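Trafficking protein B (Neisseria gonorrhoeae, PDB 2H1C) is the toxin, a probable PIN-domain ribonuclease, of a type II toxin-antitoxin system that binds its own promoter and affects how fast bacteria cross human epithelial cells. Local coordinates at residues A83-Q88 with T110-S115. Numbering follows the deposited sequence.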
# COMPACT_ATOMS: atom_id res chain seq x y z
N ALA A 83 3.20 1.22 8.71
CA ALA A 83 4.38 0.69 8.04
C ALA A 83 5.26 -0.09 9.02
O ALA A 83 5.83 -1.12 8.66
CB ALA A 83 5.18 1.82 7.39
N ALA A 84 5.38 0.40 10.25
CA ALA A 84 6.19 -0.29 11.26
C ALA A 84 5.61 -1.66 11.57
O ALA A 84 6.34 -2.65 11.67
CB ALA A 84 6.26 0.54 12.55
N ILE A 85 4.30 -1.72 11.75
CA ILE A 85 3.62 -2.98 12.04
C ILE A 85 3.74 -3.94 10.86
O ILE A 85 3.95 -5.14 11.02
CB ILE A 85 2.14 -2.71 12.38
CG1 ILE A 85 2.08 -1.89 13.67
CG2 ILE A 85 1.37 -4.04 12.51
CD1 ILE A 85 0.72 -1.32 14.00
N TYR A 86 3.66 -3.38 9.65
CA TYR A 86 3.79 -4.18 8.44
C TYR A 86 5.11 -4.95 8.42
O TYR A 86 5.13 -6.16 8.21
CB TYR A 86 3.72 -3.28 7.22
CG TYR A 86 4.09 -3.95 5.91
CD1 TYR A 86 3.15 -4.69 5.19
CD2 TYR A 86 5.39 -3.83 5.40
CE1 TYR A 86 3.50 -5.30 3.98
CE2 TYR A 86 5.74 -4.43 4.21
CZ TYR A 86 4.79 -5.16 3.50
OH TYR A 86 5.13 -5.74 2.31
N ALA A 87 6.22 -4.24 8.63
CA ALA A 87 7.53 -4.87 8.60
C ALA A 87 7.64 -5.93 9.69
O ALA A 87 8.19 -7.00 9.45
CB ALA A 87 8.62 -3.82 8.77
N GLN A 88 7.11 -5.63 10.87
CA GLN A 88 7.15 -6.59 11.97
C GLN A 88 6.42 -7.88 11.60
O GLN A 88 6.97 -8.98 11.70
CB GLN A 88 6.53 -5.97 13.22
CG GLN A 88 7.31 -4.75 13.69
CD GLN A 88 6.79 -4.18 15.00
OE1 GLN A 88 5.64 -3.74 15.09
NE2 GLN A 88 7.65 -4.18 16.01
N THR A 110 -2.89 -2.70 9.05
CA THR A 110 -3.87 -1.65 9.32
C THR A 110 -4.80 -2.12 10.44
O THR A 110 -5.07 -1.39 11.39
CB THR A 110 -4.70 -1.32 8.05
OG1 THR A 110 -3.83 -0.83 7.02
CG2 THR A 110 -5.78 -0.27 8.36
N ALA A 111 -5.26 -3.37 10.35
CA ALA A 111 -6.15 -3.92 11.36
C ALA A 111 -5.47 -4.00 12.73
O ALA A 111 -6.06 -3.62 13.74
CB ALA A 111 -6.62 -5.31 10.93
N LYS A 112 -4.24 -4.47 12.77
CA LYS A 112 -3.53 -4.59 14.05
C LYS A 112 -3.33 -3.21 14.68
O LYS A 112 -3.53 -3.04 15.89
CB LYS A 112 -2.18 -5.29 13.86
CG LYS A 112 -1.33 -5.35 15.12
CD LYS A 112 -0.17 -6.33 15.00
CE LYS A 112 -0.64 -7.77 15.06
NZ LYS A 112 0.49 -8.76 15.11
N GLN A 113 -2.96 -2.23 13.85
CA GLN A 113 -2.73 -0.87 14.33
C GLN A 113 -3.98 -0.26 14.97
O GLN A 113 -3.88 0.49 15.94
CB GLN A 113 -2.25 -0.01 13.16
CG GLN A 113 -1.44 1.21 13.56
CD GLN A 113 -2.30 2.35 14.00
OE1 GLN A 113 -3.28 2.69 13.35
NE2 GLN A 113 -1.93 2.97 15.12
N HIS A 114 -5.15 -0.61 14.43
CA HIS A 114 -6.43 -0.08 14.93
C HIS A 114 -7.25 -1.05 15.77
O HIS A 114 -8.41 -0.76 16.09
CB HIS A 114 -7.28 0.38 13.74
CG HIS A 114 -6.70 1.55 13.01
ND1 HIS A 114 -6.80 2.84 13.48
CD2 HIS A 114 -5.99 1.62 11.86
CE1 HIS A 114 -6.17 3.66 12.66
NE2 HIS A 114 -5.67 2.94 11.66
N SER A 115 -6.66 -2.19 16.12
CA SER A 115 -7.32 -3.20 16.94
C SER A 115 -8.60 -3.73 16.30
O SER A 115 -9.61 -3.90 16.97
CB SER A 115 -7.65 -2.63 18.32
OG SER A 115 -6.46 -2.27 18.99
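Just beyond K112 and Q113, the two residues that meet I85 of the neighbouring helix, the backbone N of H114 is held by two carbonyls, T110 O at 3.1 Å and, weakly, A111 O at 3.2 Å. This is the last turn of helix 102-114 in the PIN domain, closed by a Schellman motif in which S115 turns to positive phi (60°). The contact illustrates how a branched side chain can join consecutive helices without a polar bond between them: I85, on helix 80-94, divides its two methyls between adjacent residues. Its CG1 sits beside the backbone N (chi1 -65°), which leaves CG2 anti to that N and against the aliphatic part of K112, with CD closest at 3.7 Å. That lysine continues past I85 and gives its NZ to A129 O in a hydrogen bond. Y86 stacks on the ring of Y106, and A84 and A87 pack on R44 of the second subunit. The other branch of I85 runs out nearly straight (chi2 169°) and crosses Q113 at about a right angle, its CD1 pressed tightly at 3.4 Å from both CB and CG of Q113.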